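Local coordinates for probable protein phosphatase 2C 50 (Oryza sativa subsp. japonica, PDB 5ZCG) that probably dephosphorylates phosphoserine and phosphothreonine residues of target proteins as a magnesium-dependent phosphatase of the PP2C family, at residues A[73-76]-A[77-81]; A[105-108]-A[109-113]; A[235-238]-A[239-243]; A[266-269]-A[270-274]; A[297-300]-A[301-304]. The protein carries 5 engineered substitutions. All blocks are in the same frame, centred on the assembly; numbering follows the deposited sequence.

Interaction 1 of 5, residues A[73-76]-A[77-81]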
loop_
_atom_site.group_PDB
_atom_site.type_symbol
_atom_site.label_atom_id
_atom_site.label_comp_id
_atom_site.label_asym_id
_atom_site.label_seq_id
_atom_site.Cartn_x
_atom_site.Cartn_y
_atom_site.Cartn_z
ATOM N N ARG A 73 8.303 0.341 -8.951
ATOM C CA ARG A 73 9.031 -0.472 -9.921
ATOM C C ARG A 73 9.998 0.368 -10.747
ATOM O O ARG A 73 11.105 -0.080 -11.064
ATOM C CB ARG A 73 8.051 -1.207 -10.843
ATOM C CG ARG A 73 8.709 -1.830 -12.069
ATOM C CD ARG A 73 7.692 -2.298 -13.110
ATOM N NE ARG A 73 7.062 -1.184 -13.810
ATOM C CZ ARG A 73 5.784 -1.154 -14.179
ATOM N NH1 ARG A 73 4.986 -2.182 -13.917
ATOM N NH2 ARG A 73 5.305 -0.091 -14.812
ATOM N N GLU A 74 9.592 1.583 -11.119
ATOM C CA GLU A 74 10.442 2.406 -11.975
ATOM C C GLU A 74 11.467 3.242 -11.210
ATOM O O GLU A 74 12.503 3.597 -11.784
ATOM C CB GLU A 74 9.584 3.339 -12.840
ATOM C CG GLU A 74 8.553 2.613 -13.696
ATOM C CD GLU A 74 9.149 2.017 -14.962
ATOM O OE1 GLU A 74 8.404 1.371 -15.728
ATOM O OE2 GLU A 74 10.365 2.194 -15.192
ATOM N N ARG A 75 11.223 3.555 -9.937
ATOM C CA ARG A 75 12.026 4.556 -9.240
ATOM C C ARG A 75 12.889 4.030 -8.103
ATOM O O ARG A 75 13.914 4.653 -7.801
ATOM C CB ARG A 75 11.125 5.664 -8.683
ATOM C CG ARG A 75 10.804 6.751 -9.692
ATOM C CD ARG A 75 12.064 7.441 -10.190
ATOM N NE ARG A 75 12.581 8.407 -9.229
ATOM C CZ ARG A 75 13.615 9.208 -9.467
ATOM N NH1 ARG A 75 14.238 9.152 -10.636
ATOM N NH2 ARG A 75 14.026 10.064 -8.539
ATOM N N ILE A 76 12.483 2.962 -7.409
ATOM C CA ILE A 76 13.221 2.581 -6.208
ATOM C C ILE A 76 14.659 2.223 -6.558
ATOM O O ILE A 76 15.594 2.634 -5.863
ATOM C CB ILE A 76 12.523 1.435 -5.461
ATOM C CG1 ILE A 76 11.341 1.978 -4.659
ATOM C CG2 ILE A 76 13.518 0.742 -4.532
ATOM C CD1 ILE A 76 10.719 0.964 -3.733
ATOM N N HIS A 77 14.864 1.457 -7.632
ATOM C CA HIS A 77 16.226 1.033 -7.943
ATOM C C HIS A 77 17.095 2.211 -8.360
ATOM O O HIS A 77 18.288 2.229 -8.048
ATOM C CB HIS A 77 16.236 -0.059 -9.019
ATOM C CG HIS A 77 15.900 0.422 -10.396
ATOM N ND1 HIS A 77 14.612 0.427 -10.889
ATOM C CD2 HIS A 77 16.689 0.874 -11.398
ATOM C CE1 HIS A 77 14.619 0.880 -12.130
ATOM N NE2 HIS A 77 15.867 1.159 -12.463
ATOM N N VAL A 78 16.509 3.221 -9.011
ATOM C CA VAL A 78 17.270 4.401 -9.417
ATOM C C VAL A 78 17.671 5.221 -8.195
ATOM O O VAL A 78 18.841 5.614 -8.036
ATOM C CB VAL A 78 16.444 5.250 -10.402
ATOM C CG1 VAL A 78 17.219 6.512 -10.821
ATOM C CG2 VAL A 78 16.018 4.427 -11.612
ATOM N N VAL A 79 16.708 5.470 -7.301
ATOM C CA VAL A 79 16.994 6.236 -6.093
ATOM C C VAL A 79 18.002 5.497 -5.224
ATOM O O VAL A 79 18.935 6.101 -4.679
ATOM C CB VAL A 79 15.693 6.548 -5.327
ATOM C CG1 VAL A 79 15.999 7.184 -3.977
ATOM C CG2 VAL A 79 14.807 7.470 -6.150
ATOM N N LEU A 80 17.856 4.172 -5.107
ATOM C CA LEU A 80 18.786 3.398 -4.296
ATOM C C LEU A 80 20.186 3.404 -4.899
ATOM O O LEU A 80 21.175 3.502 -4.165
ATOM C CB LEU A 80 18.289 1.969 -4.133
ATOM C CG LEU A 80 19.142 1.113 -3.196
ATOM C CD1 LEU A 80 19.147 1.703 -1.799
ATOM C CD2 LEU A 80 18.630 -0.306 -3.163
ATOM N N SER A 81 20.298 3.298 -6.230
ATOM C CA SER A 81 21.618 3.312 -6.851
ATOM C C SER A 81 22.320 4.640 -6.600
ATOM O O SER A 81 23.495 4.671 -6.208
ATOM C CB SER A 81 21.498 3.047 -8.349
ATOM O OG SER A 81 22.768 2.759 -8.901
HETATM O O HOH W 1 12.756 -0.328 -8.456
#
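Arg75 and Val79, one helical turn apart, set their side chains at about a right angle. Bends at chi2 and chi3 fold the arginine round, so that Arg75 NH2 comes to 3.6 Å from Val79 CG2, while Arg75 NH1 approaches Val78 CG1 at 4.0 Å on a slanting course. The guanidinium thus rests against two valine methyls, and its NH2 forms a salt bridge with Glu117. A methionine in place of Arg75 would probably leave Glu117 without this charged mate. His77 is turned differently: its CG stands between the backbone N and the carbonyl carbon (chi1 72°), bringing the ring back along the helix towards Arg73. Val78 CG2 lies over one face of that ring, 3.3 Å above its plane and near the rim, and water 1 sits at the edge. This water accepts from His77 N at 2.9 Å and donates to Arg73 O at 3.1 Å, bridging the kink where His77 N lacks a bond to the preceding turn. Regular bonding resumes with Val79 N to Arg75 O (3.0 Å, 174°). Within helix 67-91, Ile76 and Leu80 pack on strand 53-63, His77 also reaches Val23 of strand 18-28, and Val79 meets Cys110 of helix 99-118.

Interaction 2 of 5, residues A[105-108]-A[109-113]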
loop_
_atom_site.group_PDB
_atom_site.type_symbol
_atom_site.label_atom_id
_atom_site.label_comp_id
_atom_site.label_asym_id
_atom_site.label_seq_id
_atom_site.Cartn_x
_atom_site.Cartn_y
_atom_site.Cartn_z
ATOM N N ASP A 105 19.912 3.381 7.293
ATOM C CA ASP A 105 19.718 4.773 6.911
ATOM C C ASP A 105 19.580 4.928 5.403
ATOM O O ASP A 105 18.732 5.689 4.934
ATOM C CB ASP A 105 20.874 5.627 7.433
ATOM C CG ASP A 105 20.710 7.092 7.093
ATOM O OD1 ASP A 105 19.776 7.721 7.626
ATOM O OD2 ASP A 105 21.510 7.615 6.291
ATOM N N VAL A 106 20.401 4.222 4.624
ATOM C CA VAL A 106 20.320 4.383 3.178
ATOM C C VAL A 106 18.992 3.836 2.656
ATOM O O VAL A 106 18.330 4.471 1.822
ATOM C CB VAL A 106 21.545 3.745 2.483
ATOM C CG1 VAL A 106 21.539 2.226 2.588
ATOM C CG2 VAL A 106 21.614 4.176 1.024
ATOM N N PHE A 107 18.527 2.703 3.198
ATOM C CA PHE A 107 17.239 2.189 2.734
ATOM C C PHE A 107 16.079 3.049 3.233
ATOM O O PHE A 107 15.116 3.293 2.491
ATOM C CB PHE A 107 17.064 0.735 3.164
ATOM C CG PHE A 107 17.583 -0.256 2.161
ATOM C CD1 PHE A 107 16.977 -0.385 0.919
ATOM C CD2 PHE A 107 18.669 -1.052 2.456
ATOM C CE1 PHE A 107 17.450 -1.289 -0.001
ATOM C CE2 PHE A 107 19.149 -1.960 1.532
ATOM C CZ PHE A 107 18.537 -2.078 0.303
ATOM N N THR A 108 16.158 3.536 4.475
ATOM C CA THR A 108 15.110 4.402 5.006
ATOM C C THR A 108 14.991 5.676 4.183
ATOM O O THR A 108 13.883 6.096 3.825
ATOM C CB THR A 108 15.403 4.728 6.473
ATOM O OG1 THR A 108 15.228 3.551 7.270
ATOM C CG2 THR A 108 14.475 5.827 6.984
ATOM N N LYS A 109 16.133 6.299 3.864
ATOM C CA LYS A 109 16.127 7.527 3.078
ATOM C C LYS A 109 15.650 7.279 1.654
ATOM O O LYS A 109 14.930 8.107 1.089
ATOM C CB LYS A 109 17.526 8.153 3.071
ATOM C CG LYS A 109 17.774 9.181 4.176
ATOM C CD LYS A 109 17.532 8.589 5.558
ATOM C CE LYS A 109 17.162 9.654 6.579
ATOM N NZ LYS A 109 16.461 9.060 7.754
ATOM N N CYS A 110 16.031 6.146 1.053
ATOM C CA CYS A 110 15.549 5.843 -0.293
ATOM C C CYS A 110 14.032 5.670 -0.310
ATOM O O CYS A 110 13.332 6.262 -1.147
ATOM C CB CYS A 110 16.246 4.589 -0.822
ATOM S SG CYS A 110 15.386 3.770 -2.192
ATOM N N PHE A 111 13.501 4.868 0.622
ATOM C CA PHE A 111 12.056 4.649 0.672
ATOM C C PHE A 111 11.315 5.948 0.974
ATOM O O PHE A 111 10.258 6.225 0.386
ATOM C CB PHE A 111 11.720 3.580 1.713
ATOM C CG PHE A 111 11.835 2.159 1.200
ATOM C CD1 PHE A 111 12.872 1.787 0.357
ATOM C CD2 PHE A 111 10.905 1.198 1.572
ATOM C CE1 PHE A 111 12.978 0.483 -0.113
ATOM C CE2 PHE A 111 11.005 -0.110 1.107
ATOM C CZ PHE A 111 12.042 -0.467 0.264
ATOM N N GLN A 112 11.862 6.765 1.883
ATOM C CA GLN A 112 11.238 8.040 2.213
ATOM C C GLN A 112 11.256 8.985 1.024
ATOM O O GLN A 112 10.308 9.748 0.818
ATOM C CB GLN A 112 11.950 8.675 3.410
ATOM C CG GLN A 112 11.341 9.988 3.886
ATOM C CD GLN A 112 9.929 9.815 4.417
ATOM O OE1 GLN A 112 9.717 9.190 5.458
ATOM N NE2 GLN A 112 8.953 10.367 3.701
ATOM N N ARG A 113 12.331 8.960 0.234
ATOM C CA ARG A 113 12.415 9.829 -0.934
ATOM C C ARG A 113 11.399 9.423 -1.987
ATOM O O ARG A 113 10.735 10.279 -2.587
ATOM C CB ARG A 113 13.832 9.799 -1.507
ATOM C CG ARG A 113 13.958 10.387 -2.906
ATOM C CD ARG A 113 14.010 11.908 -2.876
ATOM N NE ARG A 113 14.825 12.413 -1.771
ATOM C CZ ARG A 113 16.155 12.451 -1.777
ATOM N NH1 ARG A 113 16.832 12.015 -2.831
ATOM N NH2 ARG A 113 16.810 12.925 -0.725
#
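Lys109 folds back over the preceding turn and ends beside the carboxylate of Asp105. Lys109 CB starts 3.3 Å from Asp105 O, the same carbonyl that accepts the lysine's backbone N-H, and CG stays close to that oxygen. A bend at chi2 (57°) then turns the chain, and Lys109 CD lies 3.2 Å from Asp105 OD1 and equally near Asp105 O, a tight fit between carboxylate and carbonyl. Lys109 CE follows at 3.4 Å from Asp105 OD1. At the end, Lys109 NZ makes a salt bridge to Asp105 OD1 at 3.6 Å and also comes within 3.9 Å of the Thr108 CG2 methyl. This i to i+4 ion pair belongs to the exposed side of helix 99-118, an amphipathic helix of the PP2C fold, whose other side carries Val106, Phe107, Cys110 and Phe111 into the protein. There, Phe107 CD1 and Phe111 CE1 approach to 4.2 Å, and both rings pack on strands 143-151 and 155-161. Beneath the side chains run four consecutive i to i+4 backbone bonds; the one from Phe111 N to Phe107 O is nearly straight, at 171°. Thr108 OG1 is hydrogen-bonded to Asp104 O, within the helix, and to Lys229 NZ beyond it.

Interaction 3 of 5, residues A[235-238]-A[239-243]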
loop_
_atom_site.group_PDB
_atom_site.type_symbol
_atom_site.label_atom_id
_atom_site.label_comp_id
_atom_site.label_asym_id
_atom_site.label_seq_id
_atom_site.Cartn_x
_atom_site.Cartn_y
_atom_site.Cartn_z
ATOM N N VAL A 235 22.095 -10.265 5.386
ATOM C CA VAL A 235 22.331 -11.695 5.566
ATOM C C VAL A 235 23.483 -12.136 4.669
ATOM O O VAL A 235 23.373 -12.109 3.433
ATOM C CB VAL A 235 21.047 -12.516 5.324
ATOM C CG1 VAL A 235 20.341 -12.095 4.053
ATOM C CG2 VAL A 235 21.352 -14.007 5.290
ATOM N N PRO A 236 24.621 -12.506 5.246
ATOM C CA PRO A 236 25.707 -13.052 4.428
ATOM C C PRO A 236 25.281 -14.368 3.797
ATOM O O PRO A 236 24.610 -15.194 4.421
ATOM C CB PRO A 236 26.853 -13.241 5.430
ATOM C CG PRO A 236 26.209 -13.205 6.785
ATOM C CD PRO A 236 25.013 -12.319 6.652
ATOM N N ARG A 237 25.658 -14.551 2.536
ATOM C CA ARG A 237 25.277 -15.762 1.832
ATOM C C ARG A 237 26.057 -16.945 2.392
ATOM O O ARG A 237 27.174 -16.800 2.894
ATOM C CB ARG A 237 25.510 -15.593 0.331
ATOM C CG ARG A 237 24.475 -14.674 -0.315
ATOM C CD ARG A 237 24.818 -14.348 -1.755
ATOM N NE ARG A 237 24.743 -15.521 -2.621
ATOM C CZ ARG A 237 24.621 -15.465 -3.945
ATOM N NH1 ARG A 237 24.557 -14.292 -4.559
ATOM N NH2 ARG A 237 24.561 -16.583 -4.655
ATOM N N ALA A 238 25.459 -18.129 2.298
ATOM C CA ALA A 238 25.968 -19.315 2.968
ATOM C C ALA A 238 26.038 -20.487 2.002
ATOM O O ALA A 238 25.499 -20.450 0.891
ATOM C CB ALA A 238 25.105 -19.696 4.179
ATOM N N LYS A 239 26.735 -21.532 2.454
ATOM C CA LYS A 239 26.915 -22.739 1.653
ATOM C C LYS A 239 25.579 -23.360 1.250
ATOM O O LYS A 239 25.411 -23.797 0.105
ATOM C CB LYS A 239 27.763 -23.747 2.439
ATOM C CG LYS A 239 27.057 -24.339 3.666
ATOM C CD LYS A 239 27.876 -24.234 4.940
ATOM C CE LYS A 239 27.045 -24.619 6.163
ATOM N NZ LYS A 239 25.931 -23.655 6.412
ATOM N N ASP A 240 24.616 -23.403 2.169
ATOM C CA ASP A 240 23.367 -24.125 1.963
ATOM C C ASP A 240 22.255 -23.273 1.354
ATOM O O ASP A 240 21.100 -23.709 1.343
ATOM C CB ASP A 240 22.895 -24.729 3.289
ATOM C CG ASP A 240 23.175 -23.824 4.475
ATOM O OD1 ASP A 240 23.564 -22.656 4.258
ATOM O OD2 ASP A 240 23.010 -24.280 5.625
ATOM N N ASP A 241 22.569 -22.085 0.842
ATOM C CA ASP A 241 21.549 -21.264 0.201
ATOM C C ASP A 241 21.055 -21.925 -1.080
ATOM O O ASP A 241 21.852 -22.324 -1.935
ATOM C CB ASP A 241 22.097 -19.874 -0.116
ATOM C CG ASP A 241 22.410 -19.068 1.127
ATOM O OD1 ASP A 241 21.770 -19.306 2.176
ATOM O OD2 ASP A 241 23.294 -18.187 1.049
ATOM N N ASP A 242 19.734 -22.050 -1.207
ATOM C CA ASP A 242 19.096 -22.559 -2.415
ATOM C C ASP A 242 18.566 -21.417 -3.278
ATOM O O ASP A 242 18.936 -21.291 -4.448
ATOM C CB ASP A 242 17.966 -23.529 -2.044
ATOM C CG ASP A 242 18.447 -24.680 -1.180
ATOM O OD1 ASP A 242 19.183 -25.552 -1.691
ATOM O OD2 ASP A 242 18.094 -24.701 0.018
ATOM N N CYS A 243 17.693 -20.584 -2.720
ATOM C CA CYS A 243 17.022 -19.564 -3.513
ATOM C C CYS A 243 16.363 -18.553 -2.588
ATOM O O CYS A 243 16.215 -18.777 -1.382
ATOM C CB CYS A 243 15.973 -20.187 -4.442
ATOM S SG CYS A 243 14.777 -21.250 -3.592
HETATM O O HOH W 2 24.625 -18.256 -1.799
#
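Ala238 and Asp241 are joined by two hydrogen bonds of unequal length. Ala238 N donates to Asp241 OD2 almost straight (172°), meeting the oxygen from above the carboxylate plane, 46° out of it; the 2.5 Å between them is unusually short and its exact value doubtful. The return bond, Asp241 N to Ala238 O, is weak at 3.4 Å and closes a type I beta turn. Water 2 gives its hydrogen to Asp241 OD2 at 3.1 Å and accepts one from Arg237 NE at 2.9 Å, linking two opposite charges that make no direct ion pair (Arg237 NE to Asp241 OD2 4.8 Å); Arg237 NH1 is hydrogen-bonded to Cys152 O. Among the ionic contacts, Asp241 OD1 forms a salt bridge with Arg170 NE, and Lys239 NZ pairs weakly with Asp240 OD2 at 3.1 Å. Van der Waals contacts are few: Arg237 CB approaches Asp241 OD2 at 3.5 Å, and Ala238 CB lies 3.3 Å from Asp240 OD1. An alanine in place of Asp241 would probably leave Ala238 N, water 2 and Arg170 NE without their acceptor. The turn passes the chain from strand 231-236 to strand 241-247, members of the two different antiparallel sheets of the PP2C beta sandwich.

Interaction 4 of 5, residues A[266-269]-A[270-274]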
loop_
_atom_site.group_PDB
_atom_site.type_symbol
_atom_site.label_atom_id
_atom_site.label_comp_id
_atom_site.label_asym_id
_atom_site.label_seq_id
_atom_site.Cartn_x
_atom_site.Cartn_y
_atom_site.Cartn_z
ATOM N N ARG A 266 12.681 -27.537 -5.265
ATOM C CA ARG A 266 12.529 -28.790 -5.987
ATOM C C ARG A 266 12.177 -28.512 -7.454
ATOM O O ARG A 266 12.596 -29.245 -8.352
ATOM C CB ARG A 266 11.481 -29.671 -5.321
ATOM C CG ARG A 266 10.703 -30.548 -6.292
ATOM C CD ARG A 266 9.808 -31.531 -5.584
ATOM N NE ARG A 266 8.839 -30.861 -4.723
ATOM C CZ ARG A 266 7.931 -29.981 -5.143
ATOM N NH1 ARG A 266 7.842 -29.647 -6.425
ATOM N NH2 ARG A 266 7.109 -29.426 -4.271
ATOM N N GLN A 267 11.442 -27.423 -7.736
ATOM C CA GLN A 267 11.161 -27.062 -9.124
ATOM C C GLN A 267 12.437 -26.702 -9.867
ATOM O O GLN A 267 12.607 -27.084 -11.026
ATOM C CB GLN A 267 10.154 -25.912 -9.160
ATOM C CG GLN A 267 8.713 -26.381 -9.069
ATOM C CD GLN A 267 8.353 -27.371 -10.160
ATOM O OE1 GLN A 267 8.472 -27.064 -11.349
ATOM N NE2 GLN A 267 7.909 -28.565 -9.764
ATOM N N ILE A 268 13.344 -25.958 -9.228
ATOM C CA ILE A 268 14.596 -25.606 -9.900
ATOM C C ILE A 268 15.402 -26.867 -10.210
ATOM O O ILE A 268 15.855 -27.083 -11.352
ATOM C CB ILE A 268 15.401 -24.609 -9.046
ATOM C CG1 ILE A 268 14.758 -23.212 -9.099
ATOM C CG2 ILE A 268 16.851 -24.565 -9.500
ATOM C CD1 ILE A 268 15.173 -22.283 -7.959
ATOM N N LEU A 269 15.571 -27.732 -9.201
ATOM C CA LEU A 269 16.338 -28.956 -9.414
ATOM C C LEU A 269 15.688 -29.842 -10.474
ATOM O O LEU A 269 16.381 -30.430 -11.314
ATOM C CB LEU A 269 16.489 -29.719 -8.099
ATOM C CG LEU A 269 17.230 -28.993 -6.974
ATOM C CD1 LEU A 269 17.115 -29.776 -5.677
ATOM C CD2 LEU A 269 18.692 -28.759 -7.345
ATOM N N LEU A 270 14.354 -29.935 -10.463
ATOM C CA LEU A 270 13.656 -30.774 -11.428
ATOM C C LEU A 270 13.814 -30.233 -12.840
ATOM O O LEU A 270 13.964 -31.011 -13.789
ATOM C CB LEU A 270 12.174 -30.892 -11.068
ATOM C CG LEU A 270 11.763 -31.887 -9.982
ATOM C CD1 LEU A 270 10.297 -31.676 -9.637
ATOM C CD2 LEU A 270 12.018 -33.336 -10.418
ATOM N N TRP A 271 13.758 -28.907 -13.009
ATOM C CA TRP A 271 13.983 -28.362 -14.343
ATOM C C TRP A 271 15.367 -28.735 -14.844
ATOM O O TRP A 271 15.525 -29.145 -16.004
ATOM C CB TRP A 271 13.812 -26.843 -14.374
ATOM C CG TRP A 271 13.748 -26.345 -15.797
ATOM C CD1 TRP A 271 12.621 -26.052 -16.510
ATOM C CD2 TRP A 271 14.854 -26.129 -16.693
ATOM N NE1 TRP A 271 12.954 -25.655 -17.783
ATOM C CE2 TRP A 271 14.317 -25.695 -17.921
ATOM C CE3 TRP A 271 16.244 -26.250 -16.570
ATOM C CZ2 TRP A 271 15.119 -25.384 -19.021
ATOM C CZ3 TRP A 271 17.038 -25.947 -17.663
ATOM C CH2 TRP A 271 16.473 -25.514 -18.872
ATOM N N HIS A 272 16.383 -28.623 -13.984
ATOM C CA HIS A 272 17.725 -28.964 -14.452
ATOM C C HIS A 272 17.827 -30.446 -14.809
ATOM O O HIS A 272 18.440 -30.809 -15.821
ATOM C CB HIS A 272 18.765 -28.591 -13.400
ATOM C CG HIS A 272 19.055 -27.124 -13.334
ATOM N ND1 HIS A 272 19.451 -26.394 -14.434
ATOM C CD2 HIS A 272 19.000 -26.249 -12.302
ATOM C CE1 HIS A 272 19.628 -25.133 -14.083
ATOM N NE2 HIS A 272 19.362 -25.019 -12.794
ATOM N N LYS A 273 17.215 -31.317 -14.002
ATOM C CA LYS A 273 17.256 -32.748 -14.305
ATOM C C LYS A 273 16.524 -33.078 -15.602
ATOM O O LYS A 273 17.003 -33.884 -16.409
ATOM C CB LYS A 273 16.665 -33.550 -13.147
ATOM C CG LYS A 273 16.332 -34.995 -13.510
ATOM C CD LYS A 273 15.003 -35.447 -12.916
ATOM C CE LYS A 273 13.839 -35.235 -13.883
ATOM N NZ LYS A 273 13.985 -36.053 -15.112
ATOM N N ASN A 274 15.374 -32.446 -15.831
ATOM C CA ASN A 274 14.526 -32.765 -16.973
ATOM C C ASN A 274 14.963 -32.083 -18.263
ATOM O O ASN A 274 14.617 -32.569 -19.347
ATOM C CB ASN A 274 13.077 -32.383 -16.654
ATOM C CG ASN A 274 12.075 -33.113 -17.522
ATOM O OD1 ASN A 274 11.990 -34.341 -17.494
ATOM N ND2 ASN A 274 11.302 -32.360 -18.291
#
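The His272 ring and the side chain of Ile268 lie side by side and point the same way, with His272 CD2 3.9 Å from Ile268 CG2. The same ring carbon, His272 CD2, comes within 3.4 Å of Ile268 O, which approaches the imidazole obliquely. The second flat group, the Arg266 guanidinium, has Gln267 NE2 at its edge and in its plane; both partners are donors, so the pair counts as proximity alone. Trp271 carries its indole away from the turn before it, CG being anti to the backbone N (chi1 -168°), and packs on Pro291 and Ala292. These residues belong to the C-terminal end of helix 257-274, which pairs with helix 291-306 on one sheet of the PP2C sandwich; Ile268 reaches that sheet at Val317 and Asp319. On the exposed side, Leu270 runs alongside Arg266, its CD1 lying 3.6 Å from Arg266 CG, and the Gln267 side chain slants across that of Leu270, with Gln267 NE2 3.9 Å from Leu270 CD1. Leu270 CG also sits 3.2 Å from Arg266 O. That carbonyl accepts Leu270 N at 2.8 Å, the first of four successive i to i+4 bonds; the third, His272 N to Ile268 O, is longer at 3.1 Å.

Interaction 5 of 5, residues A[297-300]-A[301-304]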
loop_
_atom_site.group_PDB
_atom_site.type_symbol
_atom_site.label_atom_id
_atom_site.label_comp_id
_atom_site.label_asym_id
_atom_site.label_seq_id
_atom_site.Cartn_x
_atom_site.Cartn_y
_atom_site.Cartn_z
ATOM N N ALA A 297 8.891 -20.049 -10.319
ATOM C CA ALA A 297 7.980 -18.939 -10.051
ATOM C C ALA A 297 6.599 -19.199 -10.644
ATOM O O ALA A 297 5.578 -18.898 -10.013
ATOM C CB ALA A 297 8.572 -17.636 -10.593
ATOM N N ASP A 298 6.550 -19.767 -11.852
ATOM C CA ASP A 298 5.274 -20.119 -12.469
ATOM C C ASP A 298 4.532 -21.154 -11.638
ATOM O O ASP A 298 3.310 -21.067 -11.466
ATOM C CB ASP A 298 5.502 -20.643 -13.887
ATOM C CG ASP A 298 5.618 -19.531 -14.911
ATOM O OD1 ASP A 298 4.842 -18.554 -14.826
ATOM O OD2 ASP A 298 6.483 -19.637 -15.805
ATOM N N TYR A 299 5.252 -22.153 -11.124
ATOM C CA TYR A 299 4.622 -23.164 -10.284
ATOM C C TYR A 299 4.067 -22.553 -9.004
ATOM O O TYR A 299 2.964 -22.904 -8.578
ATOM C CB TYR A 299 5.624 -24.274 -9.968
ATOM C CG TYR A 299 4.996 -25.589 -9.563
ATOM C CD1 TYR A 299 4.490 -25.772 -8.286
ATOM C CD2 TYR A 299 4.918 -26.651 -10.458
ATOM C CE1 TYR A 299 3.922 -26.967 -7.907
ATOM C CE2 TYR A 299 4.351 -27.855 -10.088
ATOM C CZ TYR A 299 3.852 -28.005 -8.809
ATOM O OH TYR A 299 3.281 -29.194 -8.422
ATOM N N LEU A 300 4.813 -21.641 -8.370
ATOM C CA LEU A 300 4.308 -21.013 -7.146
ATOM C C LEU A 300 3.068 -20.170 -7.437
ATOM O O LEU A 300 2.086 -20.207 -6.685
ATOM C CB LEU A 300 5.399 -20.160 -6.493
ATOM C CG LEU A 300 6.416 -20.963 -5.669
ATOM C CD1 LEU A 300 7.570 -20.086 -5.193
ATOM C CD2 LEU A 300 5.760 -21.682 -4.490
ATOM N N MET A 301 3.098 -19.397 -8.529
ATOM C CA MET A 301 1.920 -18.641 -8.964
ATOM C C MET A 301 0.706 -19.537 -9.157
ATOM O O MET A 301 -0.359 -19.302 -8.564
ATOM C CB MET A 301 2.244 -17.892 -10.264
ATOM C CG MET A 301 1.065 -17.177 -10.920
ATOM S SD MET A 301 1.575 -15.924 -12.117
ATOM C CE MET A 301 1.005 -16.661 -13.653
ATOM N N ARG A 302 0.863 -20.575 -9.971
ATOM C CA ARG A 302 -0.251 -21.466 -10.258
ATOM C C ARG A 302 -0.725 -22.193 -9.005
ATOM O O ARG A 302 -1.929 -22.428 -8.844
ATOM C CB ARG A 302 0.139 -22.463 -11.355
ATOM C CG ARG A 302 -0.116 -21.948 -12.764
ATOM C CD ARG A 302 1.023 -22.283 -13.713
ATOM N NE ARG A 302 1.659 -23.560 -13.397
ATOM C CZ ARG A 302 2.767 -24.008 -13.982
ATOM N NH1 ARG A 302 3.363 -23.285 -14.921
ATOM N NH2 ARG A 302 3.276 -25.183 -13.636
ATOM N N LEU A 303 0.198 -22.529 -8.102
ATOM C CA LEU A 303 -0.168 -23.133 -6.828
ATOM C C LEU A 303 -1.064 -22.206 -6.024
ATOM O O LEU A 303 -2.116 -22.622 -5.521
ATOM C CB LEU A 303 1.098 -23.452 -6.028
ATOM C CG LEU A 303 0.906 -23.982 -4.608
ATOM C CD1 LEU A 303 -0.074 -25.161 -4.605
ATOM C CD2 LEU A 303 2.241 -24.376 -4.002
ATOM N N ALA A 304 -0.660 -20.936 -5.897
ATOM C CA ALA A 304 -1.484 -19.975 -5.173
ATOM C C ALA A 304 -2.869 -19.877 -5.797
ATOM O O ALA A 304 -3.878 -19.822 -5.084
ATOM C CB ALA A 304 -0.808 -18.603 -5.146
#
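Helix 291-306 of the PP2C fold carries, on its outer side, an arginine folded back over the preceding turn: Arg302 lies across Asp298 and Tyr299. The chain bends at chi2 and chi3, passing Asp298 O with Arg302 CD at 3.4 Å. The guanidinium then sits with one face on the backbone, Asp298 C 3.9 Å above its plane towards the rim and Tyr299 N over its centre. Its two ends have different neighbours: Arg302 NH1 is 3.6 Å from Asp298 CB, and Arg302 NH2 is 3.9 Å from Tyr299 CD2, the ring and guanidinium planes being 56° apart. Despite the opposite charges no salt bridge forms, for Asp298 OD2 stays 4.9 Å from Arg302 NH1 and is hydrogen-bonded to Gln294 NE2 instead. Underneath, the helical bond from Arg302 N to Asp298 O is of ordinary length and nearly straight (2.9 Å, 171°). On a further side of the turn, Leu300 CD2 and Leu303 CD2 make a loose apolar contact at 4.5 Å. Leu300 also packs on Val315 and Val317 of strand 313-319 and on Val263 and Ala264 of helix 257-274, while Met301 rests on Ala7 and Thr9 of strand 3-9.

The four helical contacts form two pairs; interaction 2 lies across the chain's centre from interactions 4 and 5. Interactions 1 and 2, centres 11 Å apart, join consecutive helices through Leu80 CD2 and Phe107 CE1 at 3.5 Å. Interactions 4 and 5, centres 15 Å apart, likewise meet where Gln267 CD lies 3.5 Å from Tyr299 CD2. Interaction 3 is the turn that joins a strand of one sheet to a strand of the other, and it touches interaction 4 through Cys243 CB and Ile268 CD1 at 4.2 Å. None of the five supplies a metal ligand. The side chains of Ala304 and Arg73 lie about 11 Å and about 13 Å from a bound magnesium ion; the metal-binding residues are Asp61, Gly62, Asp249 and Asp311.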